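Local coordinates for protein ornithine decarboxylase (Entamoeba histolytica, PDB 4AIB) that probably catalyses the pyridoxal 5'-phosphate-dependent decarboxylation of L-ornithine to putrescine, the entry step of polyamine synthesis, as a homodimer, at residues Phe28-Glu34 and Val380-Leu386. Residue numbers count along the deposited sequence, not the author numbering.
Sequences FWIFDTE and VIYTLPL
Stretches far apart in sequence can be joined by parallel strand pairing, and here extended strands 28-31 and 380-383 do so, their axes 4.5 Å apart at closest and inclined by 28°. W29 pairs with I381, I30 with Y382 and F31 with T383, at CA-CA separations of 4.5-5.0 Å. W29 and F31 each use both N and O toward 380-386, while the backbones of F28 and I30 bond to strand 267-281: W29 N to V380 O (2.8 Å), Y382 N to W29 O (2.8 Å), F31 N to Y382 O (2.8 Å) and L384 N to F31 O (3.0 Å). The last carries the pairing just beyond the strand to L384, whose side chain (t, p) lays CD1 3.9 Å from I30 CG2 and CD2 3.4 Å from D32 OD1. Y382 (chi1 m) directs its ring edge at the face of F28 (chi1 p), an offset edge-to-face pair with centroids 5.5 Å apart and planes at 88°. L386 closes the contact, its CD2 3.5 Å from T33 CB. D32 sits at the N-cap of helix 33-46, its OD1 weakly hydrogen-bonded to G35 N and its OD2 bonded to H268 NE2. Strand 27-31 thus lies between 380-383 and antiparallel 267-281 in the mixed sheet, as in the beta domain accompanying the TIM barrel in class-II ornithine decarboxylases.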
loop_
_atom_site.group_PDB
_atom_site.type_symbol
_atom_site.label_atom_id
_atom_site.label_comp_id
_atom_site.label_asym_id
_atom_site.label_seq_id
_atom_site.Cartn_x
_atom_site.Cartn_y
_atom_site.Cartn_z
ATOM N N PHE A 28 4.035 13.947 -13.085
ATOM C CA PHE A 28 2.699 14.158 -13.639
ATOM C C PHE A 28 2.264 13.011 -14.551
ATOM O O PHE A 28 3.100 12.334 -15.155
ATOM C CB PHE A 28 2.600 15.511 -14.364
ATOM C CG PHE A 28 3.498 15.638 -15.565
ATOM C CD1 PHE A 28 3.057 15.246 -16.827
ATOM C CD2 PHE A 28 4.777 16.170 -15.441
ATOM C CE1 PHE A 28 3.879 15.367 -17.936
ATOM C CE2 PHE A 28 5.603 16.295 -16.548
ATOM C CZ PHE A 28 5.152 15.896 -17.797
ATOM N N TRP A 29 0.952 12.806 -14.642
ATOM C CA TRP A 29 0.379 11.742 -15.463
ATOM C C TRP A 29 -0.065 12.251 -16.804
ATOM O O TRP A 29 -0.531 13.385 -16.923
ATOM C CB TRP A 29 -0.802 11.099 -14.746
ATOM C CG TRP A 29 -0.436 10.387 -13.465
ATOM C CD1 TRP A 29 -0.454 10.903 -12.171
ATOM C CD2 TRP A 29 0.009 8.995 -13.312
ATOM N NE1 TRP A 29 -0.061 9.955 -11.259
ATOM C CE2 TRP A 29 0.229 8.790 -11.874
ATOM C CE3 TRP A 29 0.237 7.939 -14.187
ATOM C CZ2 TRP A 29 0.661 7.574 -11.363
ATOM C CZ3 TRP A 29 0.673 6.718 -13.658
ATOM C CH2 TRP A 29 0.878 6.541 -12.281
ATOM N N ILE A 30 0.081 11.415 -17.830
ATOM C CA ILE A 30 -0.444 11.720 -19.160
ATOM C C ILE A 30 -1.555 10.732 -19.511
ATOM O O ILE A 30 -1.322 9.524 -19.592
ATOM C CB ILE A 30 0.655 11.718 -20.250
ATOM C CG1 ILE A 30 1.672 12.837 -19.992
ATOM C CG2 ILE A 30 0.037 11.874 -21.636
ATOM C CD1 ILE A 30 2.877 12.815 -20.912
ATOM N N PHE A 31 -2.762 11.258 -19.706
ATOM C CA PHE A 31 -3.923 10.433 -20.020
ATOM C C PHE A 31 -4.024 10.163 -21.521
ATOM O O PHE A 31 -4.404 11.042 -22.301
ATOM C CB PHE A 31 -5.206 11.080 -19.480
ATOM C CG PHE A 31 -6.433 10.222 -19.629
ATOM C CD1 PHE A 31 -6.508 8.972 -19.022
ATOM C CD2 PHE A 31 -7.522 10.670 -20.368
ATOM C CE1 PHE A 31 -7.639 8.183 -19.157
ATOM C CE2 PHE A 31 -8.658 9.885 -20.507
ATOM C CZ PHE A 31 -8.716 8.640 -19.899
ATOM N N ASP A 32 -3.667 8.942 -21.911
ATOM C CA ASP A 32 -3.702 8.519 -23.308
ATOM C C ASP A 32 -5.103 8.036 -23.668
ATOM O O ASP A 32 -5.444 6.870 -23.456
ATOM C CB ASP A 32 -2.664 7.416 -23.557
ATOM C CG ASP A 32 -2.318 7.244 -25.032
ATOM O OD1 ASP A 32 -3.038 7.781 -25.902
ATOM O OD2 ASP A 32 -1.313 6.562 -25.324
ATOM N N THR A 33 -5.908 8.946 -24.210
ATOM C CA THR A 33 -7.295 8.655 -24.574
ATOM C C THR A 33 -7.370 7.633 -25.709
ATOM O O THR A 33 -8.207 6.728 -25.679
ATOM C CB THR A 33 -8.055 9.938 -24.969
ATOM O OG1 THR A 33 -7.679 11.012 -24.099
ATOM C CG2 THR A 33 -9.559 9.731 -24.895
ATOM N N GLU A 34 -6.486 7.779 -26.696
ATOM C CA GLU A 34 -6.402 6.846 -27.823
ATOM C C GLU A 34 -5.927 5.463 -27.388
ATOM O O GLU A 34 -6.321 4.456 -27.977
ATOM C CB GLU A 34 -5.479 7.391 -28.914
ATOM C CG GLU A 34 -6.098 8.483 -29.774
ATOM C CD GLU A 34 -5.281 8.792 -31.017
ATOM O OE1 GLU A 34 -4.814 7.844 -31.686
ATOM O OE2 GLU A 34 -5.111 9.990 -31.330
ATOM N N VAL A 380 -0.497 15.821 -11.002
ATOM C CA VAL A 380 -1.487 16.387 -11.918
ATOM C C VAL A 380 -1.612 15.484 -13.146
ATOM O O VAL A 380 -0.623 14.902 -13.594
ATOM C CB VAL A 380 -1.097 17.820 -12.361
ATOM C CG1 VAL A 380 -2.230 18.485 -13.132
ATOM C CG2 VAL A 380 -0.717 18.672 -11.158
ATOM N N ILE A 381 -2.828 15.364 -13.678
ATOM C CA ILE A 381 -3.080 14.548 -14.867
ATOM C C ILE A 381 -3.382 15.433 -16.080
ATOM O O ILE A 381 -4.360 16.185 -16.086
ATOM C CB ILE A 381 -4.231 13.537 -14.642
ATOM C CG1 ILE A 381 -3.981 12.706 -13.376
ATOM C CG2 ILE A 381 -4.398 12.632 -15.858
ATOM C CD1 ILE A 381 -5.218 12.037 -12.810
ATOM N N TYR A 382 -2.527 15.339 -17.097
ATOM C CA TYR A 382 -2.702 16.084 -18.344
ATOM C C TYR A 382 -3.161 15.151 -19.463
ATOM O O TYR A 382 -2.564 14.096 -19.686
ATOM C CB TYR A 382 -1.399 16.780 -18.752
ATOM C CG TYR A 382 -0.854 17.757 -17.732
ATOM C CD1 TYR A 382 -1.246 19.096 -17.741
ATOM C CD2 TYR A 382 0.064 17.346 -16.765
ATOM C CE1 TYR A 382 -0.746 19.994 -16.809
ATOM C CE2 TYR A 382 0.568 18.237 -15.830
ATOM C CZ TYR A 382 0.162 19.558 -15.856
ATOM O OH TYR A 382 0.662 20.443 -14.928
ATOM N N THR A 383 -4.223 15.539 -20.162
ATOM C CA THR A 383 -4.755 14.735 -21.260
ATOM C C THR A 383 -3.906 14.917 -22.518
ATOM O O THR A 383 -3.582 16.044 -22.904
ATOM C CB THR A 383 -6.235 15.075 -21.552
ATOM O OG1 THR A 383 -6.981 15.055 -20.330
ATOM C CG2 THR A 383 -6.846 14.068 -22.523
ATOM N N LEU A 384 -3.542 13.795 -23.137
ATOM C CA LEU A 384 -2.760 13.786 -24.371
ATOM C C LEU A 384 -3.575 14.349 -25.539
ATOM O O LEU A 384 -4.732 13.959 -25.731
ATOM C CB LEU A 384 -2.286 12.361 -24.685
ATOM C CG LEU A 384 -1.290 12.126 -25.827
ATOM C CD1 LEU A 384 0.122 12.529 -25.429
ATOM C CD2 LEU A 384 -1.318 10.668 -26.260
ATOM N N PRO A 385 -2.977 15.275 -26.314
ATOM C CA PRO A 385 -3.634 15.879 -27.477
ATOM C C PRO A 385 -3.897 14.869 -28.591
ATOM O O PRO A 385 -3.068 13.989 -28.844
ATOM C CB PRO A 385 -2.625 16.934 -27.946
ATOM C CG PRO A 385 -1.313 16.487 -27.401
ATOM C CD PRO A 385 -1.640 15.854 -26.085
ATOM N N LEU A 386 -5.046 15.010 -29.246
ATOM C CA LEU A 386 -5.456 14.108 -30.322
ATOM C C LEU A 386 -6.391 14.811 -31.296
ATOM O O LEU A 386 -7.185 15.658 -30.893
ATOM C CB LEU A 386 -6.123 12.849 -29.749
ATOM C CG LEU A 386 -7.150 13.006 -28.620
ATOM C CD1 LEU A 386 -8.579 12.931 -29.135
ATOM C CD2 LEU A 386 -6.902 11.963 -27.544
#